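Local coordinates for taurine:2-oxoglutarate aminotransferase (Bifidobacterium kashiwanohense PV20-2, PDB 6JIX), which probably transfers the amino group of taurine to 2-oxoglutarate, as a pyridoxal 5'-phosphate-dependent aminotransferase of class III, at residues 139-144 / 180-185; 175-180 / 195-200. One frame throughout, in Å; residues are numbered along the deposited sequence.

Contact 1 of 2, residues 139-144 / 180-185; sequences CYRSYH and YEDGYT. With PLP (pyridoxal-5'-phosphate), chain G.
R141 reaches D182 with the end of its guanidinium group. The salt bridge is made through a weak hydrogen bond, from NH2 of R141 to OD1 of D182 at 3.4 Å, with an N-H...O angle of 154°. D182 OD1 sits at the edge of the guanidinium, near its plane, but the carboxylate is turned 48° against it. The two side chains reach toward each other from their backbones. The R141 chain is extended from CG to NE (chi3 178°), and this carries the charge across a gap that the backbones do not close. E181 adds a second negative charge, with OE1 4.0 Å from NH2 of R141, too far for a salt bridge. Stronger partners fix both ends: NH1 of R141 bonds to the carbonyl O of N176, and OD2 of D182 takes the N-H of N178. S142 OG donates to O of C139 at 2.7 Å and ties the loop back on itself. Y143 turns a ring edge to C4A of the cofactor, CE2 lying 3.6 Å from it. The contact joins the loop between strand 135-139 and helix 148-153 to the short helix 179-182, which ends at G183 in a Schellman motif.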
ATOM      1  N   CYS A 139       6.403 -20.617  -1.400  1.00 21.72           N
ATOM      2  CA  CYS A 139       6.238 -21.677  -0.415  1.00 23.83           C
ATOM      3  C   CYS A 139       4.823 -21.692   0.141  1.00 26.27           C
ATOM      4  O   CYS A 139       4.209 -20.639   0.345  1.00 27.62           O
ATOM      5  CB  CYS A 139       7.218 -21.503   0.739  1.00 25.36           C
ATOM      6  SG  CYS A 139       8.914 -21.287   0.260  1.00 31.30           S
ATOM      7  N   TYR A 140       4.324 -22.903   0.412  1.00 24.31           N
ATOM      8  CA  TYR A 140       3.046 -23.056   1.104  1.00 26.34           C
ATOM      9  C   TYR A 140       3.104 -22.470   2.513  1.00 29.28           C
ATOM     10  O   TYR A 140       2.132 -21.866   2.982  1.00 27.92           O
ATOM     11  CB  TYR A 140       2.655 -24.534   1.164  1.00 22.64           C
ATOM     12  CG  TYR A 140       1.903 -25.053  -0.042  1.00 23.77           C
ATOM     13  CD1 TYR A 140       0.698 -24.490  -0.433  1.00 27.08           C
ATOM     14  CD2 TYR A 140       2.395 -26.120  -0.789  1.00 24.18           C
ATOM     15  CE1 TYR A 140       0.003 -24.978  -1.554  1.00 27.97           C
ATOM     16  CE2 TYR A 140       1.706 -26.614  -1.902  1.00 20.80           C
ATOM     17  CZ  TYR A 140       0.512 -26.046  -2.278  1.00 23.86           C
ATOM     18  OH  TYR A 140      -0.174 -26.531  -3.383  1.00 23.15           O
ATOM     19  N   ARG A 141       4.236 -22.630   3.204  1.00 29.00           N
ATOM     20  CA  ARG A 141       4.408 -22.070   4.548  1.00 29.13           C
ATOM     21  C   ARG A 141       5.037 -20.688   4.409  1.00 30.77           C
ATOM     22  O   ARG A 141       6.242 -20.486   4.593  1.00 32.15           O
ATOM     23  CB  ARG A 141       5.266 -22.986   5.407  1.00 26.56           C
ATOM     24  CG  ARG A 141       4.538 -24.114   6.103  1.00 30.13           C
ATOM     25  CD  ARG A 141       5.545 -25.196   6.510  1.00 31.86           C
ATOM     26  NE  ARG A 141       4.940 -26.307   7.240  1.00 35.38           N
ATOM     27  CZ  ARG A 141       5.314 -27.576   7.112  1.00 33.11           C
ATOM     28  NH1 ARG A 141       6.295 -27.898   6.283  1.00 31.26           N
ATOM     29  NH2 ARG A 141       4.714 -28.523   7.822  1.00 39.35           N
ATOM     30  N   SER A 142       4.189 -19.712   4.109  1.00 28.89           N
ATOM     31  CA  SER A 142       4.669 -18.361   3.846  1.00 30.69           C
ATOM     32  C   SER A 142       3.496 -17.393   3.864  1.00 28.06           C
ATOM     33  O   SER A 142       2.341 -17.781   3.632  1.00 23.38           O
ATOM     34  CB  SER A 142       5.400 -18.281   2.495  1.00 33.87           C
ATOM     35  OG  SER A 142       4.498 -18.128   1.404  1.00 29.48           O
ATOM     36  N   TYR A 143       3.809 -16.133   4.164  1.00 26.26           N
ATOM     37  CA  TYR A 143       2.876 -15.023   4.003  1.00 26.73           C
ATOM     38  C   TYR A 143       3.599 -13.860   3.339  1.00 28.73           C
ATOM     39  O   TYR A 143       4.693 -13.475   3.773  1.00 27.15           O
ATOM     40  CB  TYR A 143       2.279 -14.573   5.338  1.00 28.49           C
ATOM     41  CG  TYR A 143       1.278 -13.444   5.196  1.00 31.38           C
ATOM     42  CD1 TYR A 143       0.017 -13.672   4.653  1.00 28.71           C
ATOM     43  CD2 TYR A 143       1.597 -12.141   5.594  1.00 27.52           C
ATOM     44  CE1 TYR A 143      -0.917 -12.638   4.516  1.00 28.84           C
ATOM     45  CE2 TYR A 143       0.673 -11.097   5.466  1.00 27.37           C
ATOM     46  CZ  TYR A 143      -0.591 -11.348   4.922  1.00 31.28           C
ATOM     47  OH  TYR A 143      -1.519 -10.316   4.780  1.00 26.96           O
ATOM     48  N   HIS A 144       2.978 -13.301   2.287  1.00 30.57           N
ATOM     49  CA  HIS A 144       3.561 -12.206   1.515  1.00 30.30           C
ATOM     50  C   HIS A 144       2.657 -10.995   1.344  1.00 27.51           C
ATOM     51  O   HIS A 144       3.011 -10.083   0.591  1.00 27.02           O
ATOM     52  CB  HIS A 144       3.982 -12.698   0.125  1.00 29.33           C
ATOM     53  CG  HIS A 144       5.029 -13.762   0.159  1.00 29.14           C
ATOM     54  ND1 HIS A 144       6.345 -13.500   0.476  1.00 25.76           N
ATOM     55  CD2 HIS A 144       4.953 -15.097  -0.069  1.00 30.10           C
ATOM     56  CE1 HIS A 144       7.037 -14.626   0.424  1.00 25.29           C
ATOM     57  NE2 HIS A 144       6.218 -15.608   0.090  1.00 25.29           N
ATOM     58  N   TYR A 180      10.775 -29.502  12.709  1.00 30.10           N
ATOM     59  CA  TYR A 180      10.124 -30.153  13.842  1.00 25.20           C
ATOM     60  C   TYR A 180       8.794 -30.785  13.438  1.00 30.26           C
ATOM     61  O   TYR A 180       8.554 -31.969  13.700  1.00 30.43           O
ATOM     62  CB  TYR A 180       9.926 -29.171  14.990  1.00 27.90           C
ATOM     63  CG  TYR A 180       9.271 -29.836  16.177  1.00 34.76           C
ATOM     64  CD1 TYR A 180      10.033 -30.441  17.183  1.00 31.62           C
ATOM     65  CD2 TYR A 180       7.880 -29.895  16.283  1.00 34.41           C
ATOM     66  CE1 TYR A 180       9.424 -31.071  18.260  1.00 29.55           C
ATOM     67  CE2 TYR A 180       7.262 -30.521  17.366  1.00 30.65           C
ATOM     68  CZ  TYR A 180       8.033 -31.108  18.343  1.00 31.63           C
ATOM     69  OH  TYR A 180       7.398 -31.732  19.402  1.00 36.35           O
ATOM     70  N   GLU A 181       7.913 -30.018  12.781  1.00 32.70           N
ATOM     71  CA  GLU A 181       6.581 -30.534  12.468  1.00 27.41           C
ATOM     72  C   GLU A 181       6.611 -31.694  11.467  1.00 33.69           C
ATOM     73  O   GLU A 181       5.614 -32.417  11.332  1.00 31.01           O
ATOM     74  CB  GLU A 181       5.698 -29.401  11.950  1.00 30.44           C
ATOM     75  CG  GLU A 181       5.307 -28.376  13.018  1.00 32.30           C
ATOM     76  CD  GLU A 181       4.200 -27.443  12.569  1.00 30.03           C
ATOM     77  OE1 GLU A 181       3.506 -27.785  11.589  1.00 35.83           O
ATOM     78  OE2 GLU A 181       4.026 -26.375  13.202  1.00 32.95           O
ATOM     79  N   ASP A 182       7.702 -31.861  10.728  1.00 32.23           N
ATOM     80  CA  ASP A 182       7.827 -32.947   9.774  1.00 29.82           C
ATOM     81  C   ASP A 182       8.498 -34.179  10.374  1.00 34.87           C
ATOM     82  O   ASP A 182       8.601 -35.201   9.694  1.00 35.05           O
ATOM     83  CB  ASP A 182       8.615 -32.482   8.540  1.00 30.66           C
ATOM     84  CG  ASP A 182       7.902 -31.374   7.752  1.00 36.50           C
ATOM     85  OD1 ASP A 182       6.645 -31.340   7.708  1.00 39.00           O
ATOM     86  OD2 ASP A 182       8.619 -30.534   7.160  1.00 35.22           O
ATOM     87  N   GLY A 183       8.942 -34.121  11.625  1.00 35.26           N
ATOM     88  CA  GLY A 183       9.502 -35.287  12.273  1.00 30.24           C
ATOM     89  C   GLY A 183      11.011 -35.343  12.404  1.00 34.24           C
ATOM     90  O   GLY A 183      11.531 -36.382  12.824  1.00 37.33           O
ATOM     91  N   TYR A 184      11.734 -34.284  12.047  1.00 34.25           N
ATOM     92  CA  TYR A 184      13.194 -34.284  12.114  1.00 38.67           C
ATOM     93  C   TYR A 184      13.682 -33.402  13.265  1.00 36.73           C
ATOM     94  O   TYR A 184      12.891 -32.863  14.049  1.00 32.23           O
ATOM     95  CB  TYR A 184      13.796 -33.837  10.781  1.00 39.92           C
ATOM     96  CG  TYR A 184      13.207 -34.527   9.571  1.00 35.49           C
ATOM     97  CD1 TYR A 184      13.644 -35.788   9.171  1.00 38.99           C
ATOM     98  CD2 TYR A 184      12.219 -33.915   8.830  1.00 35.61           C
ATOM     99  CE1 TYR A 184      13.099 -36.417   8.057  1.00 34.88           C
ATOM    100  CE2 TYR A 184      11.676 -34.524   7.729  1.00 39.55           C
ATOM    101  CZ  TYR A 184      12.117 -35.771   7.343  1.00 40.48           C
ATOM    102  OH  TYR A 184      11.554 -36.351   6.236  1.00 54.77           O
ATOM    103  N   THR A 185      15.006 -33.253  13.352  1.00 38.52           N
ATOM    104  CA  THR A 185      15.667 -32.609  14.491  1.00 43.88           C
ATOM    105  C   THR A 185      16.782 -31.693  13.999  1.00 42.63           C
ATOM    106  O   THR A 185      17.772 -32.175  13.439  1.00 45.42           O
ATOM    107  CB  THR A 185      16.217 -33.664  15.457  1.00 43.32           C
ATOM    108  OG1 THR A 185      15.166 -34.580  15.795  1.00 43.67           O
ATOM    109  CG2 THR A 185      16.741 -33.006  16.721  1.00 35.67           C
TER
HETATM  110  N1  PLP G 503       5.834 -10.327   3.915  1.00 29.01           N
HETATM  111  C2  PLP G 503       6.024 -10.769   5.161  1.00 28.05           C
HETATM  112  C2A PLP G 503       7.172 -11.711   5.482  1.00 27.30           C
HETATM  113  C3  PLP G 503       5.157 -10.368   6.207  1.00 24.86           C
HETATM  114  O3  PLP G 503       5.326 -10.812   7.505  1.00 29.07           O
HETATM  115  C4  PLP G 503       4.114  -9.508   5.944  1.00 29.01           C
HETATM  116  C4A PLP G 503       3.183  -9.085   7.117  1.00 32.02           C
HETATM  117  O4A PLP G 503       3.037  -9.822   8.093  1.00 31.04           O
HETATM  118  C5  PLP G 503       3.951  -9.059   4.597  1.00 27.70           C
HETATM  119  C6  PLP G 503       4.837  -9.482   3.596  1.00 23.38           C
HETATM  120  C5A PLP G 503       2.777  -8.072   4.250  1.00 29.15           C
HETATM  121  O4P PLP G 503       3.208  -6.814   4.661  1.00 28.14           O
HETATM  122  P   PLP G 503       2.135  -5.598   4.810  1.00 27.70           P
HETATM  123  O1P PLP G 503       2.832  -4.329   5.043  1.00 25.99           O
HETATM  124  O2P PLP G 503       1.408  -5.361   3.546  1.00 29.83           O
HETATM  125  O3P PLP G 503       1.050  -5.985   6.037  1.00 25.02           O

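Contact 2 of 2, residues 175-180 / 195-200; sequences MNPNMY and ADYLHR
P177 lies flat over one face of the Y197 ring. Its CB stands almost on the ring normal, 11° off it, and 3.7 Å from the centroid of the Y197 ring, a CH-pi contact. CD of P177 covers the other part of the same face, 3.7 Å from CD2 of Y197. The opposite face of Y197 is covered by R200, whose NE sits over the ring centre, 4.0 Å above its plane. The ring is thus sandwiched between proline and guanidinium. D196 fixes the rotation of that guanidinium. R200 grips the D196 carboxylate side-on: NE bonds to OD1 of D196 at 3.1 Å and NH2 to OD2 of D196, each oxygen met on its syn side. The NE bond is fairly straight, at 162°, and its acceptor lies in the guanidinium plane. This i to i+4 salt bridge runs along one side of the helix.

The edge of the Y197 ring faces the chain before the proline. O of M175 lies in the ring plane, 3.5 Å from CD2 of Y197. M175 adds a looser apolar touch: its CG, anti to the backbone N (chi1 -178°), lies 4.3 Å from CE2 of Y197, while the chain end turns away. A water joins the backbones, donating to O of Y197 at 3.0 Å and more weakly to O of M175. This packing sets helix 190-208 against the segment leaving edge strand 171-174 of the large mixed sheet of the PLP-binding domain, as in fold type I aminotransferases, with Y234 of helix 234-245 touching both P177 and Y197.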
ATOM      1  N   MET A 175       6.018 -27.083  -1.173  1.00 21.25           N
ATOM      2  CA  MET A 175       6.099 -27.286   0.266  1.00 25.86           C
ATOM      3  C   MET A 175       7.536 -27.099   0.745  1.00 22.85           C
ATOM      4  O   MET A 175       8.463 -27.703   0.195  1.00 24.45           O
ATOM      5  CB  MET A 175       5.595 -28.680   0.635  1.00 19.10           C
ATOM      6  CG  MET A 175       5.593 -28.956   2.123  1.00 27.26           C
ATOM      7  SD  MET A 175       4.491 -27.858   3.051  1.00 35.45           S
ATOM      8  CE  MET A 175       3.095 -27.833   1.928  1.00 24.94           C
ATOM      9  N   ASN A 176       7.728 -26.207   1.736  1.00 26.27           N
ATOM     10  CA  ASN A 176       9.024 -26.037   2.379  1.00 23.95           C
ATOM     11  C   ASN A 176       9.051 -26.780   3.708  1.00 23.10           C
ATOM     12  O   ASN A 176       8.003 -27.001   4.323  1.00 20.54           O
ATOM     13  CB  ASN A 176       9.357 -24.554   2.620  1.00 24.98           C
ATOM     14  CG  ASN A 176       8.162 -23.734   3.113  1.00 29.31           C
ATOM     15  OD1 ASN A 176       7.000 -24.124   2.955  1.00 32.53           O
ATOM     16  ND2 ASN A 176       8.452 -22.570   3.694  1.00 31.16           N
ATOM     17  N   PRO A 177      10.237 -27.175   4.171  1.00 28.55           N
ATOM     18  CA  PRO A 177      10.319 -28.000   5.385  1.00 30.20           C
ATOM     19  C   PRO A 177      10.128 -27.174   6.643  1.00 27.15           C
ATOM     20  O   PRO A 177      10.686 -26.084   6.788  1.00 20.69           O
ATOM     21  CB  PRO A 177      11.741 -28.572   5.327  1.00 27.37           C
ATOM     22  CG  PRO A 177      12.512 -27.511   4.610  1.00 25.22           C
ATOM     23  CD  PRO A 177      11.564 -26.933   3.577  1.00 26.73           C
ATOM     24  N   ASN A 178       9.325 -27.714   7.553  1.00 28.03           N
ATOM     25  CA  ASN A 178       9.257 -27.260   8.938  1.00 32.21           C
ATOM     26  C   ASN A 178       9.818 -28.420   9.746  1.00 31.46           C
ATOM     27  O   ASN A 178       9.084 -29.336  10.120  1.00 33.29           O
ATOM     28  CB  ASN A 178       7.834 -26.911   9.380  1.00 33.94           C
ATOM     29  CG  ASN A 178       7.761 -26.417  10.848  1.00 35.40           C
ATOM     30  OD1 ASN A 178       8.682 -26.617  11.647  1.00 32.01           O
ATOM     31  ND2 ASN A 178       6.646 -25.785  11.196  1.00 33.89           N
ATOM     32  N   MET A 179      11.125 -28.369  10.013  1.00 26.37           N
ATOM     33  CA  MET A 179      11.842 -29.545  10.499  1.00 30.32           C
ATOM     34  C   MET A 179      11.116 -30.238  11.647  1.00 31.47           C
ATOM     35  O   MET A 179      10.857 -31.443  11.584  1.00 30.43           O
ATOM     36  CB  MET A 179      13.257 -29.158  10.901  1.00 29.65           C
ATOM     37  CG  MET A 179      14.192 -29.332   9.748  1.00 30.78           C
ATOM     38  SD  MET A 179      15.872 -28.983  10.207  1.00 46.32           S
ATOM     39  CE  MET A 179      16.586 -30.613   9.981  1.00 36.94           C
ATOM     40  N   TYR A 180      10.775 -29.502  12.709  1.00 30.10           N
ATOM     41  CA  TYR A 180      10.124 -30.153  13.842  1.00 25.20           C
ATOM     42  C   TYR A 180       8.794 -30.785  13.438  1.00 30.26           C
ATOM     43  O   TYR A 180       8.554 -31.969  13.700  1.00 30.43           O
ATOM     44  CB  TYR A 180       9.926 -29.171  14.990  1.00 27.90           C
ATOM     45  CG  TYR A 180       9.271 -29.836  16.177  1.00 34.76           C
ATOM     46  CD1 TYR A 180      10.033 -30.441  17.183  1.00 31.62           C
ATOM     47  CD2 TYR A 180       7.880 -29.895  16.283  1.00 34.41           C
ATOM     48  CE1 TYR A 180       9.424 -31.071  18.260  1.00 29.55           C
ATOM     49  CE2 TYR A 180       7.262 -30.521  17.366  1.00 30.65           C
ATOM     50  CZ  TYR A 180       8.033 -31.108  18.343  1.00 31.63           C
ATOM     51  OH  TYR A 180       7.398 -31.732  19.402  1.00 36.35           O
ATOM     52  N   ALA A 195      18.619 -32.151   1.360  1.00 28.21           N
ATOM     53  CA  ALA A 195      18.740 -32.897   0.117  1.00 29.79           C
ATOM     54  C   ALA A 195      17.364 -33.267  -0.429  1.00 29.52           C
ATOM     55  O   ALA A 195      17.109 -33.127  -1.632  1.00 22.21           O
ATOM     56  CB  ALA A 195      19.593 -34.145   0.337  1.00 17.58           C
ATOM     57  N   ASP A 196      16.461 -33.724   0.443  1.00 28.38           N
ATOM     58  CA  ASP A 196      15.138 -34.137  -0.011  1.00 26.00           C
ATOM     59  C   ASP A 196      14.337 -32.938  -0.514  1.00 30.33           C
ATOM     60  O   ASP A 196      13.730 -32.993  -1.593  1.00 32.81           O
ATOM     61  CB  ASP A 196      14.412 -34.896   1.101  1.00 21.17           C
ATOM     62  CG  ASP A 196      12.922 -35.051   0.841  1.00 34.48           C
ATOM     63  OD1 ASP A 196      12.486 -35.013  -0.340  1.00 40.64           O
ATOM     64  OD2 ASP A 196      12.171 -35.216   1.830  1.00 38.09           O
ATOM     65  N   TYR A 197      14.309 -31.840   0.246  1.00 24.95           N
ATOM     66  CA  TYR A 197      13.442 -30.740  -0.166  1.00 29.97           C
ATOM     67  C   TYR A 197      13.990 -29.998  -1.388  1.00 27.66           C
ATOM     68  O   TYR A 197      13.211 -29.548  -2.235  1.00 26.16           O
ATOM     69  CB  TYR A 197      13.186 -29.807   1.015  1.00 25.59           C
ATOM     70  CG  TYR A 197      12.032 -30.326   1.837  1.00 28.31           C
ATOM     71  CD1 TYR A 197      12.232 -31.280   2.827  1.00 27.38           C
ATOM     72  CD2 TYR A 197      10.729 -29.929   1.565  1.00 23.76           C
ATOM     73  CE1 TYR A 197      11.167 -31.783   3.558  1.00 26.29           C
ATOM     74  CE2 TYR A 197       9.664 -30.429   2.284  1.00 24.14           C
ATOM     75  CZ  TYR A 197       9.889 -31.349   3.283  1.00 26.85           C
ATOM     76  OH  TYR A 197       8.829 -31.849   4.004  1.00 33.10           O
ATOM     77  N   LEU A 198      15.312 -29.902  -1.535  1.00 26.65           N
ATOM     78  CA  LEU A 198      15.859 -29.384  -2.784  1.00 22.06           C
ATOM     79  C   LEU A 198      15.484 -30.274  -3.968  1.00 26.41           C
ATOM     80  O   LEU A 198      15.198 -29.774  -5.065  1.00 26.02           O
ATOM     81  CB  LEU A 198      17.375 -29.261  -2.671  1.00 26.47           C
ATOM     82  CG  LEU A 198      17.892 -28.186  -1.732  1.00 25.03           C
ATOM     83  CD1 LEU A 198      19.397 -28.113  -1.819  1.00 17.80           C
ATOM     84  CD2 LEU A 198      17.262 -26.857  -2.125  1.00 25.07           C
ATOM     85  N   HIS A 199      15.453 -31.595  -3.771  1.00 25.26           N
ATOM     86  CA  HIS A 199      15.115 -32.463  -4.895  1.00 29.51           C
ATOM     87  C   HIS A 199      13.637 -32.358  -5.250  1.00 24.98           C
ATOM     88  O   HIS A 199      13.281 -32.380  -6.431  1.00 22.98           O
ATOM     89  CB  HIS A 199      15.493 -33.918  -4.608  1.00 26.34           C
ATOM     90  CG  HIS A 199      15.091 -34.858  -5.700  1.00 28.53           C
ATOM     91  ND1 HIS A 199      13.963 -35.648  -5.623  1.00 33.87           N
ATOM     92  CD2 HIS A 199      15.645 -35.109  -6.910  1.00 24.34           C
ATOM     93  CE1 HIS A 199      13.844 -36.355  -6.733  1.00 34.08           C
ATOM     94  NE2 HIS A 199      14.855 -36.049  -7.527  1.00 33.30           N
ATOM     95  N   ARG A 200      12.764 -32.280  -4.239  1.00 26.88           N
ATOM     96  CA  ARG A 200      11.347 -32.017  -4.476  1.00 23.71           C
ATOM     97  C   ARG A 200      11.145 -30.740  -5.276  1.00 26.17           C
ATOM     98  O   ARG A 200      10.299 -30.688  -6.179  1.00 22.26           O
ATOM     99  CB  ARG A 200      10.593 -31.904  -3.156  1.00 25.59           C
ATOM    100  CG  ARG A 200      10.550 -33.140  -2.303  1.00 27.27           C
ATOM    101  CD  ARG A 200       9.510 -32.915  -1.233  1.00 27.90           C
ATOM    102  NE  ARG A 200       9.712 -33.765  -0.074  1.00 31.61           N
ATOM    103  CZ  ARG A 200       8.859 -33.844   0.942  1.00 30.11           C
ATOM    104  NH1 ARG A 200       7.739 -33.122   0.941  1.00 22.79           N
ATOM    105  NH2 ARG A 200       9.134 -34.649   1.955  1.00 29.10           N
TER
HETATM  106  O   HOH W   1      11.474 -27.367  -1.228  1.00 24.62           O

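In the fold
From the N terminus, the chain leaves strand 135-139 of the seven-stranded sheet through 139-144, which includes two residues of the cofactor pocket. It then passes helices 148-153 and 159-162 and returns along edge strand 171-174. Residues 175-180 follow, and 180-185 closes the long loop of contact 1. Contact 2 closes a shorter loop when helix 190-208 comes back to 175-180. The two loops cross: 175-180 begins before contact 1 is closed, and they share Y180. Their centres are about 8 Å apart. Together they tie the end of strand 135-139, the short helix 179-182 and helix 190-208 together at the 171-174 edge of the seven-stranded sheet.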